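Local coordinates for alcohol dehydrogenase, zinc-containing (Streptococcus pneumoniae serotype 2, PDB 5YLN) that acts as a zinc-dependent alcohol dehydrogenase, oxidising alcohols to the corresponding carbonyl compounds, probably with NAD+ as the hydride acceptor, at the interface of chains A and B. Sequence-based numbering; all coordinates share one arbitrary frame. Chains: chain A/B, Alcohol dehydrogenase, zinc-containing.

Contact 1: the interface of chains A and B. Residues chain A 277-280; chain B 278-280, 282.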
ATOM      1  N   PRO A 277       6.243  -7.224 -14.814  1.00 46.75           N
ATOM      2  CA  PRO A 277       6.163  -6.012 -13.996  1.00 40.36           C
ATOM      3  C   PRO A 277       5.246  -5.006 -14.673  1.00 42.07           C
ATOM      4  O   PRO A 277       4.906  -5.125 -15.853  1.00 33.25           O
ATOM      5  CB  PRO A 277       7.612  -5.508 -13.936  1.00 42.32           C
ATOM      6  CG  PRO A 277       8.237  -6.033 -15.189  1.00 45.46           C
ATOM      7  CD  PRO A 277       7.555  -7.368 -15.472  1.00 43.91           C
ATOM      8  N   VAL A 278       4.816  -4.015 -13.899  1.00 36.24           N
ATOM      9  CA  VAL A 278       3.862  -3.047 -14.412  1.00 36.38           C
ATOM     10  C   VAL A 278       4.445  -1.650 -14.255  1.00 35.99           C
ATOM     11  O   VAL A 278       5.364  -1.419 -13.465  1.00 44.69           O
ATOM     12  CB  VAL A 278       2.495  -3.168 -13.719  1.00 35.08           C
ATOM     13  CG1 VAL A 278       1.856  -4.543 -14.028  1.00 30.21           C
ATOM     14  CG2 VAL A 278       2.649  -2.944 -12.206  1.00 36.82           C
ATOM     15  N   GLU A 279       3.910  -0.717 -15.047  1.00 34.94           N
ATOM     16  CA  GLU A 279       4.297   0.684 -14.951  1.00 35.26           C
ATOM     17  C   GLU A 279       3.402   1.388 -13.933  1.00 37.17           C
ATOM     18  O   GLU A 279       2.193   1.547 -14.143  1.00 44.49           O
ATOM     19  CB  GLU A 279       4.229   1.378 -16.312  1.00 32.53           C
ATOM     20  CG  GLU A 279       4.647   2.850 -16.226  1.00 44.74           C
ATOM     21  CD  GLU A 279       5.288   3.374 -17.501  1.00 60.94           C
ATOM     22  OE1 GLU A 279       4.835   4.419 -18.015  1.00 65.59           O
ATOM     23  OE2 GLU A 279       6.247   2.737 -17.988  1.00 70.67           O
ATOM     24  N   PHE A 280       4.007   1.807 -12.831  1.00 36.89           N
ATOM     25  CA  PHE A 280       3.334   2.506 -11.747  1.00 36.87           C
ATOM     26  C   PHE A 280       3.531   4.009 -11.943  1.00 39.55           C
ATOM     27  O   PHE A 280       4.667   4.488 -11.937  1.00 36.61           O
ATOM     28  CB  PHE A 280       3.907   2.015 -10.418  1.00 35.61           C
ATOM     29  CG  PHE A 280       3.260   2.591  -9.230  1.00 45.49           C
ATOM     30  CD1 PHE A 280       1.883   2.759  -9.190  1.00 45.33           C
ATOM     31  CD2 PHE A 280       4.015   2.935  -8.121  1.00 48.12           C
ATOM     32  CE1 PHE A 280       1.277   3.292  -8.078  1.00 36.96           C
ATOM     33  CE2 PHE A 280       3.406   3.467  -7.000  1.00 49.40           C
ATOM     34  CZ  PHE A 280       2.041   3.645  -6.981  1.00 45.83           C
TER
ATOM     35  N   VAL B 278       7.604   4.640 -12.596  1.00 36.17           N
ATOM     36  CA  VAL B 278       8.622   3.684 -12.181  1.00 36.45           C
ATOM     37  C   VAL B 278       8.158   2.289 -12.538  1.00 34.14           C
ATOM     38  O   VAL B 278       6.962   2.042 -12.709  1.00 36.86           O
ATOM     39  CB  VAL B 278       8.944   3.766 -10.683  1.00 41.80           C
ATOM     40  CG1 VAL B 278       9.583   5.115 -10.375  1.00 38.53           C
ATOM     41  CG2 VAL B 278       7.673   3.523  -9.853  1.00 43.70           C
ATOM     42  N   GLU B 279       9.124   1.382 -12.685  1.00 36.64           N
ATOM     43  CA  GLU B 279       8.814  -0.021 -12.893  1.00 40.70           C
ATOM     44  C   GLU B 279       8.564  -0.665 -11.537  1.00 40.11           C
ATOM     45  O   GLU B 279       9.419  -0.616 -10.648  1.00 44.45           O
ATOM     46  CB  GLU B 279       9.935  -0.739 -13.637  1.00 51.81           C
ATOM     47  CG  GLU B 279       9.756  -2.255 -13.638  1.00 59.80           C
ATOM     48  CD  GLU B 279      10.691  -2.969 -14.610  1.00 63.85           C
ATOM     49  OE1 GLU B 279      11.768  -3.449 -14.180  1.00 67.88           O
ATOM     50  OE2 GLU B 279      10.339  -3.052 -15.806  1.00 56.65           O
ATOM     51  N   PHE B 280       7.385  -1.249 -11.386  1.00 32.39           N
ATOM     52  CA  PHE B 280       6.934  -1.856 -10.145  1.00 34.01           C
ATOM     53  C   PHE B 280       6.892  -3.359 -10.378  1.00 39.96           C
ATOM     54  O   PHE B 280       6.149  -3.831 -11.246  1.00 38.20           O
ATOM     55  CB  PHE B 280       5.569  -1.275  -9.764  1.00 40.25           C
ATOM     56  CG  PHE B 280       4.936  -1.891  -8.555  1.00 35.52           C
ATOM     57  CD1 PHE B 280       5.665  -2.123  -7.403  1.00 36.50           C
ATOM     58  CD2 PHE B 280       3.585  -2.186  -8.562  1.00 31.67           C
ATOM     59  CE1 PHE B 280       5.064  -2.687  -6.285  1.00 39.91           C
ATOM     60  CE2 PHE B 280       2.973  -2.744  -7.451  1.00 40.21           C
ATOM     61  CZ  PHE B 280       3.712  -2.993  -6.307  1.00 38.76           C
ATOM     62  N   LEU B 282       5.585  -6.181  -9.770  1.00 36.80           N
ATOM     63  CA  LEU B 282       4.452  -6.988  -9.318  1.00 34.22           C
ATOM     64  C   LEU B 282       4.628  -8.467  -9.627  1.00 38.95           C
ATOM     65  O   LEU B 282       4.004  -9.301  -8.960  1.00 35.57           O
ATOM     66  CB  LEU B 282       3.141  -6.500  -9.955  1.00 35.10           C
ATOM     67  CG  LEU B 282       2.148  -5.640  -9.185  1.00 47.80           C
ATOM     68  CD1 LEU B 282       0.862  -5.523  -9.991  1.00 49.33           C
ATOM     69  CD2 LEU B 282       1.877  -6.204  -7.782  1.00 47.01           C
TER

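Contact 2: the interface of chains A and B. Residues chain A 282, 286; chain B 255, 270, 272, 274, 276, 278, 294.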
ATOM      1  N   LEU A 282       3.837   6.827 -10.597  1.00 37.36           N
ATOM      2  CA  LEU A 282       4.176   7.610  -9.411  1.00 33.00           C
ATOM      3  C   LEU A 282       4.274   9.110  -9.697  1.00 41.79           C
ATOM      4  O   LEU A 282       4.069   9.921  -8.789  1.00 42.06           O
ATOM      5  CB  LEU A 282       5.487   7.100  -8.803  1.00 34.29           C
ATOM      6  CG  LEU A 282       5.441   6.406  -7.442  1.00 45.38           C
ATOM      7  CD1 LEU A 282       6.847   6.138  -6.968  1.00 50.23           C
ATOM      8  CD2 LEU A 282       4.661   7.201  -6.396  1.00 40.30           C
ATOM      9  N   TRP A 286       1.959  10.170  -6.654  1.00 40.04           N
ATOM     10  CA  TRP A 286       2.631  10.531  -5.409  1.00 43.09           C
ATOM     11  C   TRP A 286       1.795  11.526  -4.604  1.00 42.92           C
ATOM     12  O   TRP A 286       1.756  11.445  -3.367  1.00 39.41           O
ATOM     13  CB  TRP A 286       4.037  11.084  -5.696  1.00 45.83           C
ATOM     14  CG  TRP A 286       4.050  12.533  -6.077  1.00 49.86           C
ATOM     15  CD1 TRP A 286       4.043  13.045  -7.331  1.00 51.10           C
ATOM     16  CD2 TRP A 286       4.052  13.655  -5.186  1.00 47.01           C
ATOM     17  NE1 TRP A 286       4.031  14.411  -7.287  1.00 46.30           N
ATOM     18  CE2 TRP A 286       4.043  14.815  -5.980  1.00 47.78           C
ATOM     19  CE3 TRP A 286       4.051  13.788  -3.790  1.00 41.09           C
ATOM     20  CZ2 TRP A 286       4.037  16.103  -5.433  1.00 46.73           C
ATOM     21  CZ3 TRP A 286       4.041  15.070  -3.243  1.00 36.05           C
ATOM     22  CH2 TRP A 286       4.028  16.206  -4.066  1.00 44.18           C
TER
ATOM     23  N   PHE B 255      13.126   4.201  -5.780  1.00 43.52           N
ATOM     24  CA  PHE B 255      11.945   3.348  -5.670  1.00 34.73           C
ATOM     25  C   PHE B 255      12.297   1.886  -5.917  1.00 39.82           C
ATOM     26  O   PHE B 255      11.778   0.987  -5.237  1.00 47.60           O
ATOM     27  CB  PHE B 255      10.851   3.773  -6.651  1.00 39.77           C
ATOM     28  CG  PHE B 255       9.635   2.861  -6.622  1.00 43.94           C
ATOM     29  CD1 PHE B 255       8.612   3.082  -5.710  1.00 37.81           C
ATOM     30  CD2 PHE B 255       9.528   1.770  -7.489  1.00 45.48           C
ATOM     31  CE1 PHE B 255       7.501   2.241  -5.653  1.00 39.27           C
ATOM     32  CE2 PHE B 255       8.414   0.922  -7.446  1.00 43.34           C
ATOM     33  CZ  PHE B 255       7.394   1.168  -6.523  1.00 40.35           C
ATOM     34  N   ASN B 270       6.415   6.055   0.175  1.00 34.50           N
ATOM     35  CA  ASN B 270       6.982   7.044  -0.715  1.00 36.38           C
ATOM     36  C   ASN B 270       6.560   8.436  -0.270  1.00 38.27           C
ATOM     37  O   ASN B 270       5.364   8.744  -0.252  1.00 43.10           O
ATOM     38  CB  ASN B 270       6.544   6.796  -2.155  1.00 36.86           C
ATOM     39  CG  ASN B 270       7.244   7.705  -3.085  1.00 43.58           C
ATOM     40  OD1 ASN B 270       8.420   7.510  -3.366  1.00 45.26           O
ATOM     41  ND2 ASN B 270       6.572   8.776  -3.489  1.00 44.73           N
ATOM     42  N   GLY B 272       8.773  11.214  -1.439  1.00 57.09           N
ATOM     43  CA  GLY B 272       9.368  12.092  -2.422  1.00 64.84           C
ATOM     44  C   GLY B 272       8.459  12.342  -3.619  1.00 58.35           C
ATOM     45  O   GLY B 272       7.762  11.452  -4.106  1.00 40.11           O
ATOM     46  N   HIS B 274       7.958  12.487  -7.331  1.00 36.56           N
ATOM     47  CA  HIS B 274       8.532  11.818  -8.499  1.00 43.72           C
ATOM     48  C   HIS B 274       8.140  12.563  -9.763  1.00 45.56           C
ATOM     49  O   HIS B 274       7.032  13.102  -9.865  1.00 49.81           O
ATOM     50  CB  HIS B 274       8.070  10.358  -8.628  1.00 43.01           C
ATOM     51  CG  HIS B 274       8.711   9.419  -7.649  1.00 45.86           C
ATOM     52  ND1 HIS B 274       9.742   8.572  -7.997  1.00 46.16           N
ATOM     53  CD2 HIS B 274       8.460   9.189  -6.338  1.00 42.08           C
ATOM     54  CE1 HIS B 274      10.102   7.865  -6.942  1.00 46.60           C
ATOM     55  NE2 HIS B 274       9.337   8.215  -5.924  1.00 44.14           N
ATOM     56  N   LYS B 276       8.895  10.932 -12.877  1.00 55.58           N
ATOM     57  CA  LYS B 276       8.812   9.877 -13.877  1.00 48.83           C
ATOM     58  C   LYS B 276       8.053   8.687 -13.309  1.00 48.88           C
ATOM     59  O   LYS B 276       8.116   8.424 -12.109  1.00 45.23           O
ATOM     60  CB  LYS B 276      10.205   9.394 -14.320  1.00 51.93           C
ATOM     61  CG  LYS B 276      11.048  10.387 -15.112  1.00 55.09           C
ATOM     62  CD  LYS B 276      12.402   9.766 -15.445  1.00 53.56           C
ATOM     63  CE  LYS B 276      13.381  10.799 -15.982  1.00 53.96           C
ATOM     64  NZ  LYS B 276      14.737  10.212 -16.219  1.00 55.97           N
ATOM     65  N   VAL B 278       7.604   4.640 -12.596  1.00 36.17           N
ATOM     66  CA  VAL B 278       8.622   3.684 -12.181  1.00 36.45           C
ATOM     67  C   VAL B 278       8.158   2.289 -12.538  1.00 34.14           C
ATOM     68  O   VAL B 278       6.962   2.042 -12.709  1.00 36.86           O
ATOM     69  CB  VAL B 278       8.944   3.766 -10.683  1.00 41.80           C
ATOM     70  CG1 VAL B 278       9.583   5.115 -10.375  1.00 38.53           C
ATOM     71  CG2 VAL B 278       7.673   3.523  -9.853  1.00 43.70           C
ATOM     72  N   THR B 294       1.687   6.340  -1.006  1.00 27.08           N
ATOM     73  CA  THR B 294       2.093   7.662  -1.470  1.00 32.75           C
ATOM     74  C   THR B 294       1.323   8.704  -0.663  1.00 36.10           C
ATOM     75  O   THR B 294       0.466   8.372   0.164  1.00 44.25           O
ATOM     76  CB  THR B 294       1.821   7.870  -2.970  1.00 37.35           C
ATOM     77  OG1 THR B 294       0.417   8.135  -3.167  1.00 38.51           O
ATOM     78  CG2 THR B 294       2.219   6.638  -3.778  1.00 30.75           C
TER

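Contact 1: the interface of chains A and B
The phenyl rings of A:Phe280 and B:Phe280 are each met at the rim by a valine methyl of the other chain. CG2 of A:Val278 reaches B:Phe280 at a slant from the CD2 side, 3.8 Å from CD2, and does not lie over a face. In the twin pair, CD2 of A:Phe280 and CG2 of B:Val278 are 4.1 Å apart. Both pairs of side chains run alongside each other, pointing the same way. CG of B:Phe280 is anti to its N (chi1 175°), which swings the ring beside its own carbonyl, where the valine methyl arrives. At the root of the two phenylalanines the CB atoms approach to 3.7 Å.

The frame is an antiparallel pairing of the two 278-280 strands, which continues the sheet across the two subunits of the deposited pair, a dimer mode familiar in this family. A:Val278 N donates to B:Phe280 O at 3.0 Å, and B:Phe280 N returns a bond to A:Val278 O at 2.9 Å. The reciprocal pair joins A:Phe280 N to B:Val278 O and B:Val278 N to A:Phe280 O. All four are nearly straight (158° to 171° at H). Each Phe280 N-H meets its carbonyl almost head on, whereas the Val278 donors are tilted somewhat from the Phe280 carbonyl planes. The bonds flank the bridge of A:Glu279 with B:Glu279, placing the local two-fold axis between these glutamates.

B:Leu282 CD1 meets A:Val278 CG2 at 3.8 Å. The extended B:Glu279 crosses A:Pro277 obliquely, its carboxylate OE2 3.7 Å from the proline CG.

Contact 2: the interface of chains A and B
The shortest polar bond here lies within chain B and orients the two groups that receive A:Leu282: B:His274 NE2 donates to the side-chain carbonyl OD1 of B:Asn270 at 2.8 Å. The acceptor sits at the edge of the imidazole, nearly in its plane, whereas the donor is tilted 28° from the carbonyl plane of the amide. B:Asn270 ND2 in turn donates to the backbone O of B:Gly272 at 3.0 Å, in the carbonyl plane and on a lone pair. Although somewhat bent at hydrogen, these two bonds should fix the amide's rotation and help hold the imidazole.

The imidazole presents one face to A:Leu282. CD1 of that leucine stands over the ring centre, 3.5 Å from the centroid, a CH-pi contact. Its torsions, chi1 -112°, away from a staggered position, and chi2 -173°, together carry CD1 to the imidazole. The same methyl sits in the angle between that face and the rim of one face of B:Phe255, 3.7 Å from its CD1. It also nears CG2 of B:Val278, a methyl above the same face of the B:Phe255 ring, toward its rim. The side chains of A:Leu282 and B:Thr294 run antiparallel past one another, CD2 against CG2 at 3.6 Å, and CD2 also approaches the B:Asn270 amide nitrogen.

A:Trp286 borders this pocket mainly through its backbone, its CA being 3.7 Å from CB of B:Thr294. One face of its indole, near CD1, is turned to the B:His274 backbone, with CD1 3.9 Å from the carbonyl O, while A:Leu282 O of its own chain lies in plane at the indole edge.

A:Leu282 hides 89 Å² against chain B, the largest share in the patch. The contact is thus a leucine knob at the start of helix 282-285 seated in a mixed pocket, probably stabilising the subunit pairing.

The C-alpha centres of contact 1 and contact 2 lie about 11 Å apart, and B:Val278 takes part in both. The same leucine position also links them: A:Leu282 fills the pocket of contact 2, while B:Leu282 borders contact 1. Strand 278-280 and the following helix 282-285 therefore appear to act together as an interface segment, with paired backbones near the two-fold axis and an inserted side chain farther out. Because symmetry repeats each contact with the chains exchanged, the pocket occurs twice, flanking the central strand pair. Such an arrangement would favour a defined register between subunits, plausibly that of the functional dimer.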